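Local coordinates for Lin2960 protein (Listeria innocua, PDB 3OOP) that is of unknown function but belongs to the MarR family and probably binds DNA as a transcription regulator through a winged helix-turn-helix, at residues A[70-75]-A[79-84]; A[46-51]-A[107-112]; A[55-60]-A[66-71]. All coordinates share one frame; numbering follows the deposited sequence. Where two conformers were deposited one is given.

Contact 1. Residues A[70-75]-A[79-84]; sequences RIVDVL and ELIVRE
Leu80 N donates a hydrogen bond to Leu75 O at 3.0 Å, an almost straight bond (166° at the hydrogen) that ties the residue just ahead of strand 81-84 back to the last turns of helix 65-77. The second polar link is looser. Arg83 NH2 lies 3.5 Å from Asp73 OD1, a long salt bridge in which guanidinium and carboxylate stand nearly perpendicular, 86° apart. The closer commitment of Arg83 is elsewhere, since its NH1 is hydrogen-bonded to Gln54 OE1.

Glu79, with positive phi, closes the helix in a Schellman motif; Leu80 to Leu75 is one of its backbone bonds. The chain then turns directly into strand 81-84, the first strand of the wing, which forms an antiparallel pair with strand 94-97. This helix-into-wing step belongs to the winged helix fold, and helix 65-77 holds the place of the recognition helix in MarR proteins.

Apolar groups fill in around the bonds. Leu75 CD2 meets Leu80 CD1 at 4.0 Å, the two side chains crossing at about a right angle. Ile81 keeps CG1 between its backbone N and carbonyl carbon (chi1 65°), which sends CD1 against Leu75 CB at 3.7 Å and on to Val72 CG1 at 3.9 Å. The same Val72 methyl sits 3.6 Å from Arg83 NH1, passing obliquely by the guanidinium, and Leu95 of the partner strand touches both residues.

Contact 2. Residues A[46-51]-A[107-112]; sequences IEANEP and ELRDIV
Glu47 and Arg109 carry this contact almost alone, reaching across from two helices; the nearest CA atoms of the two segments, those of Glu47 and Arg109, are 10.3 Å apart. The charged interaction comes first. One carboxylate oxygen accepts both bonds: Arg109 NH2 donates to Glu47 OE1 at 2.8 Å, and Arg109 NE adds a weak bond to the same OE1 at 3.3 Å. Because both nitrogens share OE1, this is a forked grip on a single oxygen; the planes of the two groups stand 80° apart, an orientation that a flat side-by-side pairing of two oxygens with two nitrogens would not have. NH2 approaches OE1 on its anti side, a little out of the carboxylate plane, and the bond is bent, with 139° at the hydrogen. Glu47 gets there by a kink: CG is anti to the backbone N, and a bend at chi2 of -75° turns the carboxylate back toward the arginine. Glu47 CB itself lies 3.7 Å from Arg109 NH2.

The van der Waals part is small. Ala48 N lies at the edge of the guanidinium, 4.0 Å from Arg109 NH2, and Ala48 CB is 4.1 Å from the same NH2. Along its way the arginine side chain also touches Trp40 and Glu44, earlier on helix 37-49, while Glu47 rests on Leu97. Arg109 was modelled in two conformers, so this bridge, at the surface of the protein, describes one of its states.

In fold terms, the bridge links helix 37-49 of the winged helix domain to the long helix 99-119 that follows the wing in MarR-type proteins.

Contact 3. Residues A[55-60]-A[66-71]; sequences KEIALW and PTVNRI
Ile57, which packs on Val68 across the contact, has its carbonyl O hydrogen-bonded to the hydroxyl of Thr61, one turn further on within helix 54-61. Between the two segments there is no hydrogen bond, and the contact is made by three apolar side chains.

Val68 is the wedge. Its CG1 is anti to the backbone N (chi1 168°), which spreads the two methyls over two neighbouring residues of helix 54-61. CG1 meets Ile57 CG2 at 4.0 Å, and CG2 drops onto Ala58, 3.7 Å from the CA atom and 4.0 Å from CB. Ile57 crosses Val68 at about a right angle and offers it only the CG2 branch; the longer CG1 arm leads off the other way, where Ile57 packs on Ile46 of helix 37-49. Ala58 presents just its methyl and backbone, letting the valine come down on the helix itself, and the CA atoms of Ala58 and Val68 are 6.1 Å apart.

Gln54 and Thr61, at the two ends of helix 54-61, also touch Val68, and Lys63 from the turn between the helices adds to its cover. Beside the packing, Gln54 NE2 is hydrogen-bonded to Asn69 OD1; Asn69 was modelled in two conformers, so this bond describes one state.

These are the two helices of the helix-turn-helix, with 65-77 probably the one presented to DNA, as in MarR relatives. Between these two segments the fit rests on the shape of the methyl groups, with no directional bond; the short turn and the neighbouring Gln54-Asn69 bond probably also help to set how the helices lie.

In the fold
All three contacts lie in or beside the winged helix domain, within one MarR-type range. Contacts 1 and 3 are nested within the loop that contact 2 closes, and they share helix 65-77: contact 3 uses its first half, contact 1 its second. Their centres are about 11 Å apart, with the centre of contact 2 about 14 Å from that of contact 1 and 16 Å from that of contact 3. Helix 37-49 joins the set, since Ile46 touches both Ile81 and Ile57, and Asn49 packs on Trp60. The helix-turn-helix, the wing and helix 99-119 are thus connected, consistent with a DNA-reading unit tied to the long helix behind it.

Contact 1. Residues A[70-75]-A[79-84]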
loop_
_atom_site.group_PDB
_atom_site.type_symbol
_atom_site.label_atom_id
_atom_site.label_comp_id
_atom_site.label_asym_id
_atom_site.label_seq_id
_atom_site.Cartn_x
_atom_site.Cartn_y
_atom_site.Cartn_z
ATOM N N ARG A 70 17.133 18.592 15.230
ATOM C CA ARG A 70 16.152 19.319 16.048
ATOM C C ARG A 70 15.634 18.461 17.203
ATOM O O ARG A 70 15.589 18.917 18.351
ATOM C CB ARG A 70 14.973 19.786 15.186
ATOM C CG ARG A 70 13.788 20.358 15.980
ATOM C CD ARG A 70 12.694 20.946 15.076
ATOM N NE ARG A 70 12.061 19.964 14.187
ATOM C CZ ARG A 70 11.110 19.105 14.545
ATOM N NH1 ARG A 70 10.674 19.046 15.801
ATOM N NH2 ARG A 70 10.614 18.271 13.643
ATOM N N ILE A 71 15.224 17.236 16.888
ATOM C CA ILE A 71 14.654 16.328 17.896
ATOM C C ILE A 71 15.710 15.913 18.928
ATOM O O ILE A 71 15.432 15.902 20.130
ATOM C CB ILE A 71 13.972 15.082 17.267
ATOM C CG1 ILE A 71 12.774 15.503 16.398
ATOM C CG2 ILE A 71 13.506 14.118 18.354
ATOM C CD1 ILE A 71 12.272 14.431 15.433
ATOM N N VAL A 72 16.915 15.590 18.456
ATOM C CA VAL A 72 18.039 15.287 19.353
ATOM C C VAL A 72 18.287 16.440 20.332
ATOM O O VAL A 72 18.489 16.219 21.526
ATOM C CB VAL A 72 19.314 14.899 18.566
ATOM C CG1 VAL A 72 20.547 14.882 19.466
ATOM C CG2 VAL A 72 19.116 13.538 17.932
ATOM N N ASP A 73 18.248 17.674 19.835
ATOM C CA ASP A 73 18.372 18.820 20.734
ATOM C C ASP A 73 17.292 18.866 21.833
ATOM O O ASP A 73 17.608 19.140 22.988
ATOM C CB ASP A 73 18.477 20.131 19.947
ATOM C CG ASP A 73 19.798 20.246 19.183
ATOM O OD1 ASP A 73 20.782 19.563 19.565
ATOM O OD2 ASP A 73 19.860 21.017 18.192
ATOM N N VAL A 74 16.039 18.563 21.496
ATOM C CA VAL A 74 14.971 18.524 22.508
ATOM C C VAL A 74 15.229 17.405 23.523
ATOM O O VAL A 74 15.065 17.608 24.726
ATOM C CB VAL A 74 13.558 18.355 21.890
ATOM C CG1 VAL A 74 12.504 18.210 22.992
ATOM C CG2 VAL A 74 13.221 19.549 20.974
ATOM N N LEU A 75 15.653 16.243 23.037
ATOM C CA LEU A 75 15.900 15.093 23.922
ATOM C C LEU A 75 17.092 15.308 24.860
ATOM O O LEU A 75 17.085 14.840 25.998
ATOM C CB LEU A 75 16.056 13.800 23.119
ATOM C CG LEU A 75 14.836 13.308 22.329
ATOM C CD1 LEU A 75 15.218 12.069 21.509
ATOM C CD2 LEU A 75 13.657 13.005 23.248
ATOM N N GLU A 79 17.035 15.869 29.042
ATOM C CA GLU A 79 17.984 15.010 29.765
ATOM C C GLU A 79 17.662 13.524 29.621
ATOM O O GLU A 79 17.858 12.745 30.556
ATOM C CB GLU A 79 18.065 15.401 31.243
ATOM C CG GLU A 79 18.053 16.912 31.474
ATOM C CD GLU A 79 18.276 17.284 32.922
ATOM O OE1 GLU A 79 17.284 17.527 33.635
ATOM O OE2 GLU A 79 19.446 17.327 33.346
ATOM N N LEU A 80 17.180 13.143 28.439
ATOM C CA LEU A 80 16.799 11.752 28.162
ATOM C C LEU A 80 17.917 11.023 27.429
ATOM O O LEU A 80 17.992 9.794 27.446
ATOM C CB LEU A 80 15.488 11.696 27.356
ATOM C CG LEU A 80 14.282 12.341 28.064
ATOM C CD1 LEU A 80 13.045 12.430 27.152
ATOM C CD2 LEU A 80 13.966 11.613 29.364
ATOM N N ILE A 81 18.789 11.783 26.785
ATOM C CA ILE A 81 19.909 11.195 26.052
ATOM C C ILE A 81 21.185 11.979 26.342
ATOM O O ILE A 81 21.138 13.092 26.882
ATOM C CB ILE A 81 19.647 11.130 24.515
ATOM C CG1 ILE A 81 19.529 12.544 23.918
ATOM C CG2 ILE A 81 18.403 10.256 24.214
ATOM C CD1 ILE A 81 19.484 12.575 22.368
ATOM N N VAL A 82 22.316 11.387 25.988
ATOM C CA VAL A 82 23.601 12.045 26.125
ATOM C C VAL A 82 24.330 11.918 24.790
ATOM O O VAL A 82 24.177 10.912 24.083
ATOM C CB VAL A 82 24.393 11.475 27.342
ATOM C CG1 VAL A 82 24.813 10.029 27.112
ATOM C CG2 VAL A 82 25.584 12.351 27.692
ATOM N N ARG A 83 25.075 12.959 24.426
ATOM C CA ARG A 83 25.832 12.979 23.181
ATOM C C ARG A 83 27.315 13.053 23.528
ATOM O O ARG A 83 27.762 14.026 24.130
ATOM C CB ARG A 83 25.402 14.169 22.311
ATOM C CG ARG A 83 26.108 14.257 20.952
ATOM C CD ARG A 83 25.303 15.078 19.934
ATOM N NE ARG A 83 25.065 16.453 20.384
ATOM C CZ ARG A 83 24.183 17.287 19.832
ATOM N NH1 ARG A 83 23.432 16.900 18.806
ATOM N NH2 ARG A 83 24.043 18.517 20.314
ATOM N N GLU A 84 28.060 12.004 23.174
ATOM C CA GLU A 84 29.479 11.877 23.545
ATOM C C GLU A 84 30.358 11.497 22.345
ATOM O O GLU A 84 29.867 10.939 21.363
ATOM C CB GLU A 84 29.651 10.877 24.701
ATOM C CG GLU A 84 28.663 11.087 25.862
ATOM C CD GLU A 84 29.167 10.582 27.213
ATOM O OE1 GLU A 84 30.138 9.789 27.253
ATOM O OE2 GLU A 84 28.580 10.982 28.246
#

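Contact 2. Residues A[46-51]-A[107-112]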
loop_
_atom_site.group_PDB
_atom_site.type_symbol
_atom_site.label_atom_id
_atom_site.label_comp_id
_atom_site.label_asym_id
_atom_site.label_seq_id
_atom_site.Cartn_x
_atom_site.Cartn_y
_atom_site.Cartn_z
ATOM N N ILE A 46 17.235 5.201 19.347
ATOM C CA ILE A 46 18.423 5.273 20.197
ATOM C C ILE A 46 18.488 4.079 21.156
ATOM O O ILE A 46 19.519 3.410 21.243
ATOM C CB ILE A 46 18.537 6.633 20.939
ATOM C CG1 ILE A 46 18.675 7.777 19.923
ATOM C CG2 ILE A 46 19.746 6.630 21.879
ATOM C CD1 ILE A 46 18.594 9.199 20.518
ATOM N N GLU A 47 17.385 3.791 21.847
ATOM C CA GLU A 47 17.347 2.636 22.757
ATOM C C GLU A 47 17.728 1.360 22.020
ATOM O O GLU A 47 18.486 0.565 22.541
ATOM C CB GLU A 47 15.968 2.481 23.424
ATOM C CG GLU A 47 15.928 1.456 24.595
ATOM C CD GLU A 47 15.957 -0.004 24.150
ATOM O OE1 GLU A 47 15.417 -0.328 23.062
ATOM O OE2 GLU A 47 16.523 -0.839 24.905
ATOM N N ALA A 48 17.218 1.178 20.804
ATOM C CA ALA A 48 17.430 -0.074 20.067
ATOM C C ALA A 48 18.861 -0.240 19.548
ATOM O O ALA A 48 19.286 -1.364 19.239
ATOM C CB ALA A 48 16.423 -0.191 18.921
ATOM N N ASN A 49 19.599 0.869 19.469
ATOM C CA ASN A 49 20.913 0.906 18.817
ATOM C C ASN A 49 22.084 1.516 19.594
ATOM O O ASN A 49 23.204 1.549 19.078
ATOM C CB ASN A 49 20.800 1.679 17.505
ATOM C CG ASN A 49 19.952 0.980 16.484
ATOM O OD1 ASN A 49 20.430 0.106 15.759
ATOM N ND2 ASN A 49 18.686 1.373 16.403
ATOM N N GLU A 50 21.841 2.007 20.810
ATOM C CA GLU A 50 22.846 2.807 21.532
ATOM C C GLU A 50 24.167 2.067 21.817
ATOM O O GLU A 50 24.153 0.860 22.092
ATOM C CB GLU A 50 22.273 3.357 22.849
ATOM C CG GLU A 50 21.675 2.274 23.757
ATOM C CD GLU A 50 21.437 2.743 25.195
ATOM O OE1 GLU A 50 20.873 1.957 25.987
ATOM O OE2 GLU A 50 21.815 3.881 25.545
ATOM N N PRO A 51 25.312 2.780 21.736
ATOM C CA PRO A 51 25.444 4.157 21.234
ATOM C C PRO A 51 25.317 4.191 19.721
ATOM O O PRO A 51 25.817 3.289 19.041
ATOM C CB PRO A 51 26.874 4.558 21.648
ATOM C CG PRO A 51 27.288 3.561 22.677
ATOM C CD PRO A 51 26.581 2.292 22.307
ATOM N N GLU A 107 8.967 2.659 30.218
ATOM C CA GLU A 107 7.571 2.957 30.517
ATOM C C GLU A 107 6.745 3.058 29.225
ATOM O O GLU A 107 5.686 2.429 29.114
ATOM C CB GLU A 107 7.492 4.249 31.346
ATOM C CG GLU A 107 6.117 4.585 31.938
ATOM C CD GLU A 107 6.121 5.856 32.787
ATOM O OE1 GLU A 107 5.026 6.274 33.228
ATOM O OE2 GLU A 107 7.210 6.441 33.016
ATOM N N LEU A 108 7.247 3.817 28.248
ATOM C CA LEU A 108 6.563 3.985 26.960
ATOM C C LEU A 108 6.480 2.677 26.183
ATOM O O LEU A 108 5.409 2.345 25.646
ATOM C CB LEU A 108 7.242 5.070 26.116
ATOM C CG LEU A 108 7.250 6.480 26.702
ATOM C CD1 LEU A 108 8.221 7.389 25.938
ATOM C CD2 LEU A 108 5.844 7.073 26.704
ATOM N N ARG A 109 7.588 1.936 26.120
ATOM C CA ARG A 109 7.610 0.659 25.408
ATOM C C ARG A 109 6.551 -0.288 25.964
ATOM O O ARG A 109 5.873 -0.970 25.205
ATOM C CB ARG A 109 8.986 -0.002 25.474
ATOM C CG ARG A 109 9.995 0.536 24.474
ATOM C CD ARG A 109 10.909 -0.568 23.972
ATOM N NE ARG A 109 12.105 -0.059 23.303
ATOM C CZ ARG A 109 12.182 0.242 22.011
ATOM N NH1 ARG A 109 11.117 0.109 21.225
ATOM N NH2 ARG A 109 13.329 0.682 21.499
ATOM N N ASP A 110 6.411 -0.313 27.285
ATOM C CA ASP A 110 5.434 -1.200 27.947
ATOM C C ASP A 110 3.993 -0.840 27.572
ATOM O O ASP A 110 3.160 -1.724 27.327
ATOM C CB ASP A 110 5.626 -1.189 29.472
ATOM C CG ASP A 110 6.865 -1.971 29.924
ATOM O OD1 ASP A 110 7.406 -2.790 29.144
ATOM O OD2 ASP A 110 7.302 -1.768 31.079
ATOM N N ILE A 111 3.714 0.462 27.515
ATOM C CA ILE A 111 2.389 0.952 27.136
ATOM C C ILE A 111 2.087 0.587 25.690
ATOM O O ILE A 111 1.002 0.066 25.390
ATOM C CB ILE A 111 2.259 2.468 27.332
ATOM C CG1 ILE A 111 2.302 2.802 28.823
ATOM C CG2 ILE A 111 0.933 2.971 26.734
ATOM C CD1 ILE A 111 2.978 4.103 29.096
ATOM N N VAL A 112 3.043 0.855 24.800
ATOM C CA VAL A 112 2.888 0.516 23.382
ATOM C C VAL A 112 2.694 -0.991 23.172
ATOM O O VAL A 112 1.820 -1.409 22.405
ATOM C CB VAL A 112 4.069 1.070 22.540
ATOM C CG1 VAL A 112 3.992 0.592 21.101
ATOM C CG2 VAL A 112 4.087 2.606 22.606
#

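Contact 3. Residues A[55-60]-A[66-71]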
loop_
_atom_site.group_PDB
_atom_site.type_symbol
_atom_site.label_atom_id
_atom_site.label_comp_id
_atom_site.label_asym_id
_atom_site.label_seq_id
_atom_site.Cartn_x
_atom_site.Cartn_y
_atom_site.Cartn_z
ATOM N N LYS A 55 23.775 10.401 12.247
ATOM C CA LYS A 55 23.595 9.931 10.878
ATOM C C LYS A 55 22.746 8.650 10.813
ATOM O O LYS A 55 21.788 8.578 10.044
ATOM C CB LYS A 55 24.951 9.719 10.193
ATOM C CG LYS A 55 24.831 9.136 8.797
ATOM C CD LYS A 55 26.110 8.446 8.362
ATOM C CE LYS A 55 25.798 7.316 7.384
ATOM N NZ LYS A 55 25.476 7.779 5.998
ATOM N N GLU A 56 23.095 7.645 11.624
ATOM C CA GLU A 56 22.374 6.372 11.611
ATOM C C GLU A 56 20.946 6.450 12.158
ATOM O O GLU A 56 20.096 5.662 11.756
ATOM C CB GLU A 56 23.171 5.273 12.328
ATOM C CG GLU A 56 24.413 4.774 11.563
ATOM C CD GLU A 56 24.088 4.057 10.255
ATOM O OE1 GLU A 56 23.004 3.433 10.152
ATOM O OE2 GLU A 56 24.929 4.107 9.322
ATOM N N ILE A 57 20.679 7.386 13.068
ATOM C CA ILE A 57 19.307 7.571 13.555
ATOM C C ILE A 57 18.376 8.085 12.459
ATOM O O ILE A 57 17.223 7.652 12.367
ATOM C CB ILE A 57 19.225 8.462 14.827
ATOM C CG1 ILE A 57 19.536 7.625 16.057
ATOM C CG2 ILE A 57 17.819 9.049 15.011
ATOM C CD1 ILE A 57 18.503 6.500 16.325
ATOM N N ALA A 58 18.894 9.001 11.637
ATOM C CA ALA A 58 18.173 9.501 10.470
ATOM C C ALA A 58 17.731 8.346 9.575
ATOM O O ALA A 58 16.560 8.245 9.216
ATOM C CB ALA A 58 19.046 10.481 9.696
ATOM N N LEU A 59 18.671 7.458 9.246
ATOM C CA LEU A 59 18.377 6.274 8.433
ATOM C C LEU A 59 17.356 5.352 9.105
ATOM O O LEU A 59 16.396 4.898 8.470
ATOM C CB LEU A 59 19.669 5.511 8.124
ATOM C CG LEU A 59 20.455 5.830 6.844
ATOM C CD1 LEU A 59 20.897 7.295 6.744
ATOM C CD2 LEU A 59 21.662 4.900 6.739
ATOM N N TRP A 60 17.554 5.095 10.397
ATOM C CA TRP A 60 16.652 4.250 11.172
ATOM C C TRP A 60 15.224 4.787 11.193
ATOM O O TRP A 60 14.274 4.031 11.021
ATOM C CB TRP A 60 17.175 4.092 12.609
ATOM C CG TRP A 60 16.363 3.165 13.458
ATOM C CD1 TRP A 60 15.257 3.479 14.192
ATOM C CD2 TRP A 60 16.602 1.770 13.669
ATOM N NE1 TRP A 60 14.785 2.364 14.845
ATOM C CE2 TRP A 60 15.591 1.300 14.538
ATOM C CE3 TRP A 60 17.561 0.867 13.193
ATOM C CZ2 TRP A 60 15.522 -0.036 14.964
ATOM C CZ3 TRP A 60 17.489 -0.468 13.607
ATOM C CH2 TRP A 60 16.477 -0.899 14.487
ATOM N N PRO A 66 18.301 17.745 9.324
ATOM C CA PRO A 66 17.776 18.861 10.130
ATOM C C PRO A 66 16.712 18.446 11.162
ATOM O O PRO A 66 16.719 18.959 12.283
ATOM C CB PRO A 66 17.148 19.789 9.081
ATOM C CG PRO A 66 17.855 19.458 7.807
ATOM C CD PRO A 66 18.130 17.998 7.875
ATOM N N THR A 67 15.815 17.539 10.775
ATOM C CA THR A 67 14.746 17.054 11.651
ATOM C C THR A 67 15.325 16.286 12.838
ATOM O O THR A 67 14.930 16.521 13.981
ATOM C CB THR A 67 13.751 16.164 10.874
ATOM O OG1 THR A 67 13.133 16.942 9.841
ATOM C CG2 THR A 67 12.672 15.584 11.786
ATOM N N VAL A 68 16.258 15.377 12.554
ATOM C CA VAL A 68 16.898 14.588 13.608
ATOM C C VAL A 68 17.698 15.504 14.525
ATOM O O VAL A 68 17.588 15.394 15.747
ATOM C CB VAL A 68 17.750 13.426 13.038
ATOM C CG1 VAL A 68 18.638 12.812 14.121
ATOM C CG2 VAL A 68 16.839 12.357 12.458
ATOM N N ASN A 69 18.451 16.443 13.948
ATOM C CA ASN A 69 19.205 17.411 14.737
ATOM C C ASN A 69 18.298 18.165 15.716
ATOM O O ASN A 69 18.640 18.332 16.885
ATOM C CB ASN A 69 19.964 18.382 13.823
ATOM C CG ASN A 69 21.003 17.681 12.953
ATOM O OD1 ASN A 69 21.302 16.497 13.145
ATOM N ND2 ASN A 69 21.557 18.411 11.989
ATOM N N ARG A 70 17.133 18.592 15.230
ATOM C CA ARG A 70 16.152 19.319 16.048
ATOM C C ARG A 70 15.634 18.461 17.203
ATOM O O ARG A 70 15.589 18.917 18.351
ATOM C CB ARG A 70 14.973 19.786 15.186
ATOM C CG ARG A 70 13.788 20.358 15.980
ATOM C CD ARG A 70 12.694 20.946 15.076
ATOM N NE ARG A 70 12.061 19.964 14.187
ATOM C CZ ARG A 70 11.110 19.105 14.545
ATOM N NH1 ARG A 70 10.674 19.046 15.801
ATOM N NH2 ARG A 70 10.614 18.271 13.643
ATOM N N ILE A 71 15.224 17.236 16.888
ATOM C CA ILE A 71 14.654 16.328 17.896
ATOM C C ILE A 71 15.710 15.913 18.928
ATOM O O ILE A 71 15.432 15.902 20.130
ATOM C CB ILE A 71 13.972 15.082 17.267
ATOM C CG1 ILE A 71 12.774 15.503 16.398
ATOM C CG2 ILE A 71 13.506 14.118 18.354
ATOM C CD1 ILE A 71 12.272 14.431 15.433
#